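Side-chain contacts in aminopeptidase C (Lactobacillus rhamnosus, PDB 4K7C), which probably cleaves amino acids from the amino ends of peptides as a hexameric, papain-like cysteine peptidase: residues L294-D299 against A420-V425; N77-G82 against K251-N256; K28-N33 against D341-D346. All coordinates share one frame; numbering follows the deposited sequence. Where two conformers were deposited one is given.

Interaction 1 of 3, residues L294-D299 against A420-V425; sequences LNLDID and AELQDV
Val425 and Leu422 face strand 293-295 from a helical turn whose shortest backbone bond, Asp424 N to Ala420 O at 2.9 Å, is matched by Val425 N to Glu421 O at 3.0 Å. The arrangement is helix-on-sheet packing within the papain-like fold: helix 420-429 lies against the side chains of a strand that runs between strand 260-264, parallel to it, and strand 275-279, antiparallel to it. Everything that crosses the contact is apolar. Leu296 and Leu422 reach toward each other tip to tip, methyl against methyl. Leu422 CD1 fits between the two branches of its partner, 3.7 Å from Leu296 CD2 and 3.8 Å from Leu296 CD1, while the second branch, Leu422 CD2, comes to 4.0 Å of Leu296 CD2. Leu296 gets there by its torsion: CG lies anti to the carbonyl carbon (chi1 -61°), and this brings its methyls nearer the helix although the CB bond does not itself aim at it. Leu294 approaches differently. Its CB does point at the helix, and it splits its two methyls between two helix residues: CD2 lies alongside Leu422 CB at 4.4 Å, a looser touch, and CD1 reaches Val425. Leu422 thus meets one leucine with its stem and the other with its branched end. Several polar groups find partners outside the pair: the Leu294 and Leu296 backbones bond to strand 260-264, Leu296 O also accepts from Asn265 ND2, and Glu421 OE2 makes a salt bridge with Lys274 NZ. Beyond Leu296 the chain turns into helix 298-310, with Asp297 at its N-cap position. Where the helix comes nearest the strand backbone, the side chains of Leu294 and Val425 cross at a slant, CD1 of the leucine 4.0 Å from CG1 of the valine.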
ATOM      1  N   LEU A 294     -37.441  24.771  20.248  1.00 20.13           N
ATOM      2  CA  LEU A 294     -37.562  25.585  21.463  1.00 18.12           C
ATOM      3  C   LEU A 294     -36.179  26.183  21.799  1.00 18.80           C
ATOM      4  O   LEU A 294     -35.235  25.444  22.164  1.00 18.64           O
ATOM      5  CB  LEU A 294     -38.049  24.719  22.619  1.00 20.13           C
ATOM      6  CG  LEU A 294     -38.142  25.247  24.019  1.00 21.10           C
ATOM      7  CD1 LEU A 294     -39.163  26.364  23.976  1.00 23.27           C
ATOM      8  CD2 LEU A 294     -38.515  24.162  24.980  1.00 23.81           C
ATOM      9  N   ASN A 295     -36.078  27.504  21.681  1.00 19.19           N
ATOM     10  CA  ASN A 295     -34.851  28.196  21.999  1.00 19.39           C
ATOM     11  C   ASN A 295     -34.717  28.475  23.464  1.00 21.02           C
ATOM     12  O   ASN A 295     -35.611  29.099  24.063  1.00 23.60           O
ATOM     13  CB  ASN A 295     -34.807  29.515  21.260  1.00 17.57           C
ATOM     14  CG  ASN A 295     -33.384  30.011  21.092  1.00 18.64           C
ATOM     15  OD1 ASN A 295     -32.420  29.224  21.152  1.00 20.43           O
ATOM     16  ND2 ASN A 295     -33.229  31.282  20.912  1.00 20.94           N
ATOM     17  N   LEU A 296     -33.618  28.012  24.064  1.00 18.83           N
ATOM     18  CA  LEU A 296     -33.315  28.211  25.466  1.00 18.87           C
ATOM     19  C   LEU A 296     -31.873  28.672  25.638  1.00 22.20           C
ATOM     20  O   LEU A 296     -30.999  28.361  24.796  1.00 20.60           O
ATOM     21  CB  LEU A 296     -33.480  26.908  26.218  1.00 20.50           C
ATOM     22  CG  LEU A 296     -34.889  26.302  26.177  1.00 19.26           C
ATOM     23  CD1 LEU A 296     -34.847  24.987  26.898  1.00 19.91           C
ATOM     24  CD2 LEU A 296     -35.908  27.256  26.856  1.00 22.47           C
ATOM     25  N   ASP A 297     -31.633  29.357  26.753  1.00 20.53           N
ATOM     26  CA  ASP A 297     -30.290  29.769  27.153  0.50 22.79           C
ATOM     27  C   ASP A 297     -29.395  28.542  27.366  1.00 22.47           C
ATOM     28  O   ASP A 297     -29.867  27.451  27.677  1.00 19.95           O
ATOM     29  CB  ASP A 297     -30.342  30.585  28.441  0.50 23.02           C
ATOM     30  CG  ASP A 297     -30.676  29.751  29.620  0.50 24.20           C
ATOM     31  OD1 ASP A 297     -31.858  29.398  29.758  0.50 24.28           O
ATOM     32  OD2 ASP A 297     -29.767  29.443  30.408  0.50 27.16           O
ATOM     33  N   ILE A 298     -28.105  28.749  27.247  1.00 22.89           N
ATOM     34  CA  ILE A 298     -27.126  27.647  27.229  1.00 21.87           C
ATOM     35  C   ILE A 298     -27.050  26.956  28.547  1.00 22.78           C
ATOM     36  O   ILE A 298     -26.939  25.769  28.546  1.00 21.03           O
ATOM     37  CB  ILE A 298     -25.697  28.117  26.740  1.00 23.27           C
ATOM     38  CG1 ILE A 298     -24.752  26.934  26.410  1.00 20.73           C
ATOM     39  CG2 ILE A 298     -25.058  29.015  27.786  1.00 25.31           C
ATOM     40  CD1 ILE A 298     -25.344  26.005  25.350  1.00 23.14           C
ATOM     41  N   ASP A 299     -27.202  27.624  29.683  1.00 22.28           N
ATOM     42  CA  ASP A 299     -27.185  26.870  30.961  1.00 23.73           C
ATOM     43  C   ASP A 299     -28.339  25.843  31.113  1.00 22.35           C
ATOM     44  O   ASP A 299     -28.146  24.707  31.575  1.00 22.69           O
ATOM     45  CB  ASP A 299     -27.215  27.869  32.157  1.00 24.89           C
ATOM     46  CG  ASP A 299     -25.885  28.643  32.291  1.00 33.93           C
ATOM     47  OD1 ASP A 299     -24.828  28.130  31.894  1.00 28.55           O
ATOM     48  OD2 ASP A 299     -25.922  29.755  32.787  1.00 36.99           O
ATOM     49  N   ALA A 420     -42.491  22.586  33.889  1.00 30.22           N
ATOM     50  CA  ALA A 420     -43.854  22.774  33.411  1.00 29.88           C
ATOM     51  C   ALA A 420     -44.037  23.989  32.528  1.00 28.13           C
ATOM     52  O   ALA A 420     -44.770  23.955  31.546  1.00 29.40           O
ATOM     53  CB  ALA A 420     -44.800  22.888  34.635  1.00 33.20           C
ATOM     54  N   GLU A 421     -43.418  25.098  32.917  1.00 30.58           N
ATOM     55  CA  GLU A 421     -43.473  26.341  32.157  1.00 30.54           C
ATOM     56  C   GLU A 421     -43.082  26.105  30.663  1.00 23.82           C
ATOM     57  O   GLU A 421     -43.709  26.648  29.729  1.00 27.44           O
ATOM     58  CB  GLU A 421     -42.480  27.345  32.759  1.00 32.10           C
ATOM     59  CG  GLU A 421     -42.398  28.591  31.903  1.00 34.74           C
ATOM     60  CD  GLU A 421     -41.321  29.592  32.303  1.00 39.06           C
ATOM     61  OE1 GLU A 421     -40.511  29.356  33.246  1.00 41.82           O
ATOM     62  OE2 GLU A 421     -41.321  30.633  31.652  1.00 41.09           O
ATOM     63  N   LEU A 422     -42.052  25.283  30.477  1.00 26.89           N
ATOM     64  CA  LEU A 422     -41.591  24.975  29.094  1.00 23.33           C
ATOM     65  C   LEU A 422     -42.451  23.932  28.417  1.00 24.35           C
ATOM     66  O   LEU A 422     -42.695  24.032  27.277  1.00 22.15           O
ATOM     67  CB  LEU A 422     -40.089  24.651  29.028  1.00 26.86           C
ATOM     68  CG  LEU A 422     -39.083  25.654  29.627  1.00 27.15           C
ATOM     69  CD1 LEU A 422     -37.675  25.167  29.390  1.00 30.36           C
ATOM     70  CD2 LEU A 422     -39.274  27.021  28.994  1.00 33.33           C
ATOM     71  N   GLN A 423     -42.986  22.972  29.158  1.00 25.92           N
ATOM     72  CA  GLN A 423     -44.029  22.115  28.592  1.00 27.32           C
ATOM     73  C   GLN A 423     -45.204  22.876  28.102  1.00 29.23           C
ATOM     74  O   GLN A 423     -45.763  22.526  27.059  1.00 27.77           O
ATOM     75  CB  GLN A 423     -44.413  21.013  29.558  1.00 27.57           C
ATOM     76  CG  GLN A 423     -43.203  20.180  29.949  1.00 29.89           C
ATOM     77  CD  GLN A 423     -43.559  18.904  30.675  1.00 31.12           C
ATOM     78  OE1 GLN A 423     -44.433  18.194  30.235  1.00 45.99           O
ATOM     79  NE2 GLN A 423     -42.816  18.550  31.671  1.00 35.46           N
ATOM     80  N   ASP A 424     -45.516  23.989  28.775  1.00 30.80           N
ATOM     81  CA  ASP A 424     -46.637  24.841  28.377  1.00 31.75           C
ATOM     82  C   ASP A 424     -46.391  25.724  27.184  1.00 28.16           C
ATOM     83  O   ASP A 424     -47.278  25.904  26.322  1.00 27.60           O
ATOM     84  CB  ASP A 424     -47.059  25.730  29.573  1.00 31.55           C
ATOM     85  CG  ASP A 424     -47.817  24.949  30.681  1.00 36.07           C
ATOM     86  OD1 ASP A 424     -48.426  23.907  30.428  1.00 36.41           O
ATOM     87  OD2 ASP A 424     -47.801  25.396  31.835  1.00 42.63           O
ATOM     88  N   VAL A 425     -45.178  26.309  27.117  1.00 25.50           N
ATOM     89  CA  VAL A 425     -44.770  27.010  25.907  1.00 26.82           C
ATOM     90  C   VAL A 425     -44.967  26.095  24.704  1.00 24.40           C
ATOM     91  O   VAL A 425     -45.573  26.469  23.656  1.00 23.35           O
ATOM     92  CB  VAL A 425     -43.280  27.449  25.975  1.00 26.89           C
ATOM     93  CG1 VAL A 425     -42.811  27.909  24.609  1.00 28.12           C
ATOM     94  CG2 VAL A 425     -43.081  28.557  27.033  1.00 29.99           C
TER

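Interaction 2 of 3, residues N77-G82 against K251-N256; sequences NTMRHG and KYVGWN
Met79, a selenomethionine in this crystal, lies over one face of the Trp255 ring. Its CG forms a CH-pi interaction, 3.9 Å from the centroid of the six-membered ring and 29° off the ring normal. With the chain extended beyond CG, SE passes obliquely by the ring, 5.2 Å from the same centroid, as a Met-aromatic contact, and CE closes to 3.9 Å of Trp255 CZ3. Among the apolar contacts, Val253 CG1, anti to its own backbone N (chi1 -174°), sits above the indole rim and also touches Met79 CG at 4.1 Å. Thr78 comes at the edge instead, crossing the indole at about a right angle, its OG1 near the ring plane and 3.5 Å from Trp255 CH2. That touch is van der Waals; the hydroxyl has its hydrogen bond within the helix, to Ala75 O. A serine in place of Trp255 would probably leave Met79 without its aromatic partner and open a gap beside Thr78. Away from Trp255, Arg80 NE gives Asn77 OD1 a 2.7 Å bond within helix 70-87, with Asn77 in the guanidinium plane, and Arg80 NH2 reaches beyond the helix to a salt bridge with Glu384 OE2. Outside the two segments, a glycerol, probably from the crystallisation liquor, lies near the Trp255 side chain. The contact packs the turn after helix 245-253 onto helix 70-87, which probably corresponds to the central helix of papain-like peptidases, the one that carries the nucleophilic cysteine at its amino end.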
ATOM      1  N   ASN A  77     -28.939   5.783  16.214  1.00 17.21           N
ATOM      2  CA  ASN A  77     -28.073   5.403  17.296  1.00 17.22           C
ATOM      3  C   ASN A  77     -28.823   5.435  18.627  1.00 18.61           C
ATOM      4  O   ASN A  77     -28.751   4.496  19.411  1.00 19.14           O
ATOM      5  CB  ASN A  77     -26.824   6.313  17.406  1.00 15.44           C
ATOM      6  CG  ASN A  77     -25.732   5.947  16.398  1.00 16.17           C
ATOM      7  OD1 ASN A  77     -25.667   4.822  15.894  1.00 16.80           O
ATOM      8  ND2 ASN A  77     -24.812   6.932  16.127  1.00 16.32           N
ATOM      9  N   THR A  78     -29.562   6.483  18.857  1.00 19.38           N
ATOM     10  CA  THR A  78     -30.337   6.645  20.119  1.00 17.81           C
ATOM     11  C   THR A  78     -31.312   5.460  20.262  1.00 19.43           C
ATOM     12  O   THR A  78     -31.363   4.842  21.314  1.00 18.46           O
ATOM     13  CB  THR A  78     -31.070   7.978  20.310  1.00 17.29           C
ATOM     14  OG1 THR A  78     -32.079   8.230  19.337  1.00 16.27           O
ATOM     15  CG2 THR A  78     -30.008   9.165  20.308  1.00 18.56           C
HETATM   16  N   MSE A  79     -31.932   5.090  19.164  1.00 18.56           N
HETATM   17  CA  MSE A  79     -32.969   3.986  19.182  1.00 20.14           C
HETATM   18  C   MSE A  79     -32.307   2.652  19.367  1.00 21.07           C
HETATM   19  O   MSE A  79     -32.711   1.860  20.195  1.00 19.46           O
HETATM   20  CB  MSE A  79     -33.668   4.083  17.823  1.00 20.33           C
HETATM   21  CG  MSE A  79     -34.568   5.260  17.761  1.00 18.56           C
HETATM   22 SE   MSE A  79     -35.407   5.400  16.013  1.00 25.36          SE
HETATM   23  CE  MSE A  79     -36.020   7.171  16.384  1.00 28.37           C
ATOM     24  N   ARG A  80     -31.216   2.404  18.633  1.00 19.72           N
ATOM     25  CA  ARG A  80     -30.560   1.081  18.676  1.00 18.30           C
ATOM     26  C   ARG A  80     -29.866   0.843  19.996  1.00 20.01           C
ATOM     27  O   ARG A  80     -29.714  -0.320  20.380  1.00 18.90           O
ATOM     28  CB  ARG A  80     -29.558   0.889  17.535  1.00 20.50           C
ATOM     29  CG  ARG A  80     -28.180   1.522  17.780  1.00 21.23           C
ATOM     30  CD  ARG A  80     -27.499   1.662  16.430  1.00 19.90           C
ATOM     31  NE  ARG A  80     -26.170   2.274  16.513  1.00 19.20           N
ATOM     32  CZ  ARG A  80     -25.034   1.608  16.638  1.00 19.62           C
ATOM     33  NH1 ARG A  80     -25.015   0.278  16.585  1.00 19.11           N
ATOM     34  NH2 ARG A  80     -23.893   2.298  16.703  1.00 18.40           N
ATOM     35  N   HIS A  81     -29.433   1.891  20.691  1.00 19.94           N
ATOM     36  CA  HIS A  81     -28.857   1.622  22.052  1.00 19.69           C
ATOM     37  C   HIS A  81     -29.986   1.127  23.034  1.00 20.15           C
ATOM     38  O   HIS A  81     -29.746   0.291  23.892  1.00 22.45           O
ATOM     39  CB  HIS A  81     -28.057   2.806  22.601  1.00 19.26           C
ATOM     40  CG  HIS A  81     -26.923   3.241  21.723  1.00 17.06           C
ATOM     41  ND1 HIS A  81     -26.096   2.348  21.069  1.00 17.05           N
ATOM     42  CD2 HIS A  81     -26.490   4.474  21.379  1.00 17.89           C
ATOM     43  CE1 HIS A  81     -25.196   3.030  20.361  1.00 17.78           C
ATOM     44  NE2 HIS A  81     -25.442   4.313  20.502  1.00 18.09           N
ATOM     45  N   GLY A  82     -31.199   1.660  22.866  1.00 23.53           N
ATOM     46  CA  GLY A  82     -32.377   1.151  23.553  1.00 22.85           C
ATOM     47  C   GLY A  82     -32.624  -0.326  23.275  1.00 23.58           C
ATOM     48  O   GLY A  82     -32.742  -1.134  24.198  1.00 22.13           O
ATOM     49  N   LYS A 251     -42.515  -2.721  18.502  1.00 19.49           N
ATOM     50  CA  LYS A 251     -42.089  -3.766  19.440  1.00 19.85           C
ATOM     51  C   LYS A 251     -40.687  -3.605  20.005  1.00 20.90           C
ATOM     52  O   LYS A 251     -40.505  -3.740  21.225  1.00 19.64           O
ATOM     53  CB  LYS A 251     -42.254  -5.142  18.808  1.00 21.52           C
ATOM     54  CG  LYS A 251     -41.781  -6.307  19.656  1.00 25.44           C
ATOM     55  CD  LYS A 251     -42.221  -7.643  19.102  1.00 28.12           C
ATOM     56  CE  LYS A 251     -41.574  -8.814  19.847  1.00 28.16           C
ATOM     57  NZ  LYS A 251     -41.981 -10.087  19.185  1.00 30.92           N
ATOM     58  N   TYR A 252     -39.745  -3.227  19.148  1.00 19.37           N
ATOM     59  CA  TYR A 252     -38.334  -3.196  19.534  1.00 19.47           C
ATOM     60  C   TYR A 252     -37.869  -1.838  20.030  1.00 19.72           C
ATOM     61  O   TYR A 252     -36.968  -1.784  20.866  1.00 20.09           O
ATOM     62  CB  TYR A 252     -37.436  -3.820  18.396  1.00 20.96           C
ATOM     63  CG  TYR A 252     -37.616  -5.246  18.255  1.00 20.99           C
ATOM     64  CD1 TYR A 252     -36.838  -6.152  19.028  1.00 21.25           C
ATOM     65  CD2 TYR A 252     -38.582  -5.780  17.377  1.00 20.51           C
ATOM     66  CE1 TYR A 252     -37.048  -7.531  18.907  1.00 24.52           C
ATOM     67  CE2 TYR A 252     -38.793  -7.171  17.251  1.00 20.64           C
ATOM     68  CZ  TYR A 252     -38.031  -8.031  18.040  1.00 24.78           C
ATOM     69  OH  TYR A 252     -38.214  -9.423  17.970  1.00 29.61           O
ATOM     70  N   VAL A 253     -38.540  -0.767  19.596  1.00 19.88           N
ATOM     71  CA  VAL A 253     -38.212   0.559  20.080  1.00 20.31           C
ATOM     72  C   VAL A 253     -39.314   1.063  21.000  1.00 21.71           C
ATOM     73  O   VAL A 253     -39.057   1.384  22.166  1.00 21.36           O
ATOM     74  CB  VAL A 253     -37.941   1.546  18.901  1.00 19.73           C
ATOM     75  CG1 VAL A 253     -37.452   2.902  19.439  1.00 20.72           C
ATOM     76  CG2 VAL A 253     -36.803   1.029  18.028  1.00 20.58           C
ATOM     77  N   GLY A 254     -40.531   1.208  20.494  1.00 23.54           N
ATOM     78  CA  GLY A 254     -41.656   1.440  21.392  1.00 23.17           C
ATOM     79  C   GLY A 254     -41.838   2.867  21.893  1.00 25.15           C
ATOM     80  O   GLY A 254     -42.651   3.100  22.804  1.00 25.22           O
ATOM     81  N   TRP A 255     -41.160   3.850  21.263  1.00 22.27           N
ATOM     82  CA  TRP A 255     -41.294   5.244  21.639  1.00 21.21           C
ATOM     83  C   TRP A 255     -42.552   5.886  21.080  1.00 22.72           C
ATOM     84  O   TRP A 255     -43.085   5.434  20.097  1.00 25.16           O
ATOM     85  CB  TRP A 255     -40.086   6.031  21.117  1.00 21.74           C
ATOM     86  CG  TRP A 255     -38.807   5.603  21.610  1.00 21.27           C
ATOM     87  CD1 TRP A 255     -38.549   4.641  22.493  1.00 22.51           C
ATOM     88  CD2 TRP A 255     -37.523   6.156  21.231  1.00 24.13           C
ATOM     89  NE1 TRP A 255     -37.198   4.542  22.725  1.00 23.90           N
ATOM     90  CE2 TRP A 255     -36.551   5.462  21.940  1.00 26.64           C
ATOM     91  CE3 TRP A 255     -37.141   7.169  20.373  1.00 27.47           C
ATOM     92  CZ2 TRP A 255     -35.163   5.737  21.806  1.00 26.27           C
ATOM     93  CZ3 TRP A 255     -35.759   7.454  20.238  1.00 24.72           C
ATOM     94  CH2 TRP A 255     -34.809   6.740  20.979  1.00 26.40           C
ATOM     95  N   ASN A 256     -43.024   6.893  21.818  1.00 22.49           N
ATOM     96  CA  ASN A 256     -43.986   7.835  21.332  1.00 23.23           C
ATOM     97  C   ASN A 256     -43.158   9.038  20.975  1.00 21.17           C
ATOM     98  O   ASN A 256     -42.627   9.742  21.873  1.00 20.03           O
ATOM     99  CB  ASN A 256     -45.034   8.150  22.383  1.00 24.18           C
ATOM    100  CG  ASN A 256     -45.987   9.197  21.920  1.00 25.53           C
ATOM    101  OD1 ASN A 256     -45.912   9.717  20.804  1.00 33.13           O
ATOM    102  ND2 ASN A 256     -46.912   9.531  22.782  1.00 28.66           N
TER

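Interaction 3 of 3, residues K28-N33 against D341-D346; sequences KAVMNN and DLFNTD
Leu342 meets Val30 tip to tip, and its side chain can be followed outward from helix 339-343. CB points toward helix 23-39, and CG continues that way because it stands anti to the backbone N (chi1 177°). CG itself touches two things: it is 4.2 Å from Val30 CG2, and it rests over the rim of one face of its neighbour's ring, Phe343. The two methyls then straddle a single methyl of the valine, Leu342 CD1 at 3.8 Å and Leu342 CD2 at 3.9 Å from Val30 CG2. The other branch, Val30 CG1, turns to the aromatic ring and stands obliquely 4.5 Å from Phe343 CZ, a loose touch. Thr38, on the same helix as Val30, is also touched by both Val30 and Leu342. The joint is therefore between two short pieces of helix, one near the amino end of the chain and one far along it, and it lies at a subunit boundary. Val30 packs on Thr218 and Phe343 on Leu175 of a second subunit. Just past Phe343 the helix closes in a Schellman motif, with Asn344 at positive phi. Phe343 O is gripped twice, by Thr345 OG1 at 2.9 Å from above the carbonyl plane and by Arg213 NE of the second subunit. On helix 23-39, Asn33 ND2 bonds to a lone pair of Ala29 O at 3.0 Å and also to Ala37 O of a third subunit. The two segments meet through methyl groups and a ring, with no polar bond between them, so nothing directional between the two fixes their relative pose; the bonds to neighbouring subunits probably help to set it in the hexamer.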
ATOM      1  N   LYS A  28       8.142  29.820   8.659  1.00 15.26           N
ATOM      2  CA  LYS A  28       8.696  28.571   8.176  1.00 15.64           C
ATOM      3  C   LYS A  28       7.860  27.399   8.671  1.00 14.83           C
ATOM      4  O   LYS A  28       7.456  26.547   7.874  1.00 14.67           O
ATOM      5  CB  LYS A  28      10.149  28.416   8.620  1.00 14.97           C
ATOM      6  CG  LYS A  28      11.045  29.387   7.856  1.00 14.18           C
ATOM      7  CD  LYS A  28      12.507  29.202   8.199  1.00 15.26           C
ATOM      8  CE  LYS A  28      13.405  30.274   7.554  1.00 17.07           C
ATOM      9  NZ  LYS A  28      13.162  31.669   7.965  1.00 19.74           N
ATOM     10  N   ALA A  29       7.427  27.461   9.934  1.00 14.15           N
ATOM     11  CA  ALA A  29       6.592  26.356  10.490  1.00 14.61           C
ATOM     12  C   ALA A  29       5.302  26.234   9.722  1.00 15.85           C
ATOM     13  O   ALA A  29       4.921  25.145   9.307  1.00 14.72           O
ATOM     14  CB  ALA A  29       6.359  26.537  11.980  1.00 15.30           C
ATOM     15  N   VAL A  30       4.613  27.335   9.483  1.00 14.08           N
ATOM     16  CA  VAL A  30       3.301  27.255   8.876  1.00 14.52           C
ATOM     17  C   VAL A  30       3.413  26.964   7.383  1.00 14.47           C
ATOM     18  O   VAL A  30       2.592  26.205   6.828  1.00 15.15           O
ATOM     19  CB  VAL A  30       2.585  28.587   9.105  1.00 14.47           C
ATOM     20  CG1 VAL A  30       1.196  28.483   8.500  1.00 16.71           C
ATOM     21  CG2 VAL A  30       2.485  28.894  10.640  1.00 15.37           C
HETATM   22  N   MSE A  31       4.414  27.573   6.700  1.00 13.99           N
HETATM   23  CA  MSE A  31       4.651  27.239   5.274  1.00 14.63           C
HETATM   24  C   MSE A  31       4.857  25.720   5.121  1.00 14.53           C
HETATM   25  O   MSE A  31       4.384  25.117   4.161  1.00 15.05           O
HETATM   26  CB  MSE A  31       5.951  27.899   4.768  1.00 14.06           C
HETATM   27  CG  MSE A  31       5.695  29.386   4.500  1.00 14.12           C
HETATM   28 SE   MSE A  31       7.415  30.281   4.038  1.00 17.23          SE
HETATM   29  CE  MSE A  31       7.500  29.653   2.190  1.00 14.11           C
ATOM     30  N   ASN A  32       5.636  25.127   5.999  1.00 13.86           N
ATOM     31  CA  ASN A  32       6.054  23.710   5.883  1.00 15.71           C
ATOM     32  C   ASN A  32       4.961  22.706   6.291  1.00 15.47           C
ATOM     33  O   ASN A  32       4.845  21.666   5.637  1.00 16.81           O
ATOM     34  CB  ASN A  32       7.302  23.441   6.733  1.00 14.45           C
ATOM     35  CG  ASN A  32       8.549  24.169   6.236  1.00 15.25           C
ATOM     36  OD1 ASN A  32       9.500  24.312   7.018  1.00 20.00           O
ATOM     37  ND2 ASN A  32       8.540  24.668   5.035  1.00 13.24           N
ATOM     38  N   ASN A  33       4.145  23.062   7.290  1.00 13.97           N
ATOM     39  CA  ASN A  33       3.265  22.093   8.029  1.00 13.92           C
ATOM     40  C   ASN A  33       1.811  22.437   7.989  1.00 14.02           C
ATOM     41  O   ASN A  33       0.965  21.539   8.255  1.00 13.68           O
ATOM     42  CB  ASN A  33       3.747  21.912   9.460  1.00 14.71           C
ATOM     43  CG  ASN A  33       5.222  21.526   9.524  1.00 14.65           C
ATOM     44  OD1 ASN A  33       5.621  20.415   9.175  1.00 17.89           O
ATOM     45  ND2 ASN A  33       6.048  22.462   9.938  1.00 13.18           N
ATOM     46  N   ASP A 341      -2.616  32.938  18.984  1.00 15.29           N
ATOM     47  CA  ASP A 341      -1.244  33.048  19.431  1.00 19.53           C
ATOM     48  C   ASP A 341      -0.274  32.927  18.263  1.00 17.90           C
ATOM     49  O   ASP A 341       0.669  33.756  18.081  1.00 17.46           O
ATOM     50  CB  ASP A 341      -0.873  31.873  20.317  1.00 24.34           C
ATOM     51  CG  ASP A 341      -1.400  31.982  21.745  1.00 32.50           C
ATOM     52  OD1 ASP A 341      -1.876  33.083  22.152  1.00 33.87           O
ATOM     53  OD2 ASP A 341      -1.275  30.946  22.469  1.00 35.81           O
ATOM     54  N   LEU A 342      -0.515  31.948  17.382  1.00 17.09           N
ATOM     55  CA  LEU A 342       0.376  31.697  16.237  1.00 17.69           C
ATOM     56  C   LEU A 342       0.492  32.886  15.290  1.00 16.10           C
ATOM     57  O   LEU A 342       1.609  33.288  14.940  1.00 16.75           O
ATOM     58  CB  LEU A 342      -0.160  30.537  15.399  1.00 15.26           C
ATOM     59  CG  LEU A 342       0.560  30.131  14.119  1.00 15.45           C
ATOM     60  CD1 LEU A 342       2.057  29.945  14.270  1.00 15.35           C
ATOM     61  CD2 LEU A 342      -0.075  28.812  13.608  1.00 15.29           C
ATOM     62  N   PHE A 343      -0.647  33.492  14.985  1.00 16.03           N
ATOM     63  CA  PHE A 343      -0.690  34.591  14.052  1.00 15.70           C
ATOM     64  C   PHE A 343      -0.655  36.009  14.695  1.00 16.36           C
ATOM     65  O   PHE A 343      -0.745  36.994  13.936  1.00 19.12           O
ATOM     66  CB  PHE A 343      -1.909  34.512  13.155  1.00 16.73           C
ATOM     67  CG  PHE A 343      -1.906  33.366  12.222  1.00 16.59           C
ATOM     68  CD1 PHE A 343      -1.174  33.433  11.037  1.00 16.45           C
ATOM     69  CD2 PHE A 343      -2.419  32.175  12.598  1.00 17.79           C
ATOM     70  CE1 PHE A 343      -1.129  32.407  10.162  1.00 17.69           C
ATOM     71  CE2 PHE A 343      -2.356  31.085  11.714  1.00 17.56           C
ATOM     72  CZ  PHE A 343      -1.745  31.216  10.487  1.00 20.37           C
ATOM     73  N   ASN A 344      -0.539  36.062  15.990  1.00 16.06           N
ATOM     74  CA  ASN A 344      -0.629  37.289  16.777  1.00 18.73           C
ATOM     75  C   ASN A 344      -1.826  38.090  16.351  1.00 20.41           C
ATOM     76  O   ASN A 344      -1.716  39.306  16.084  1.00 19.47           O
ATOM     77  CB  ASN A 344       0.691  38.122  16.700  1.00 22.19           C
ATOM     78  CG  ASN A 344       0.705  39.210  17.721  1.00 27.59           C
ATOM     79  OD1 ASN A 344       0.083  39.052  18.795  1.00 27.28           O
ATOM     80  ND2 ASN A 344       1.349  40.340  17.401  1.00 26.66           N
ATOM     81  N   THR A 345      -3.005  37.448  16.265  1.00 18.05           N
ATOM     82  CA  THR A 345      -4.190  38.096  15.704  1.00 17.41           C
ATOM     83  C   THR A 345      -5.353  37.563  16.533  1.00 19.53           C
ATOM     84  O   THR A 345      -5.414  36.364  16.851  1.00 19.69           O
ATOM     85  CB  THR A 345      -4.397  37.709  14.231  1.00 19.53           C
ATOM     86  OG1 THR A 345      -3.321  38.207  13.462  1.00 21.19           O
ATOM     87  CG2 THR A 345      -5.688  38.263  13.636  1.00 18.76           C
ATOM     88  N   ASP A 346      -6.286  38.439  16.846  1.00 19.59           N
ATOM     89  CA  ASP A 346      -7.477  38.044  17.606  1.00 21.98           C
ATOM     90  C   ASP A 346      -8.517  37.576  16.617  1.00 20.05           C
ATOM     91  O   ASP A 346      -8.920  38.314  15.718  1.00 22.44           O
ATOM     92  CB  ASP A 346      -7.928  39.274  18.407  1.00 23.45           C
ATOM     93  CG  ASP A 346      -9.133  38.963  19.326  1.00 26.36           C
ATOM     94  OD1 ASP A 346      -9.750  37.889  19.219  1.00 25.89           O
ATOM     95  OD2 ASP A 346      -9.407  39.788  20.191  1.00 31.76           O
TER

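Overall arrangement
All three interactions belong to one peptidase C1-like chain, yet none touches another. Interactions 1 and 2 are the closer pair, with centres 25 Å apart and nearest atoms about 12 Å apart; they follow in series along the chain. Interaction 3 stands apart, its centre 43 Å from that of interaction 1 and 48 Å from that of interaction 2, which lies on the opposite side of the chain's centre and is nested in the loop that interaction 3 closes. Interaction 2 sits on the helix that probably bears the catalytic cysteine. The segments of interactions 1 and 3 alternate along the chain, their nearest atoms about 20 Å apart, and interaction 3 alone borders neighbouring subunits.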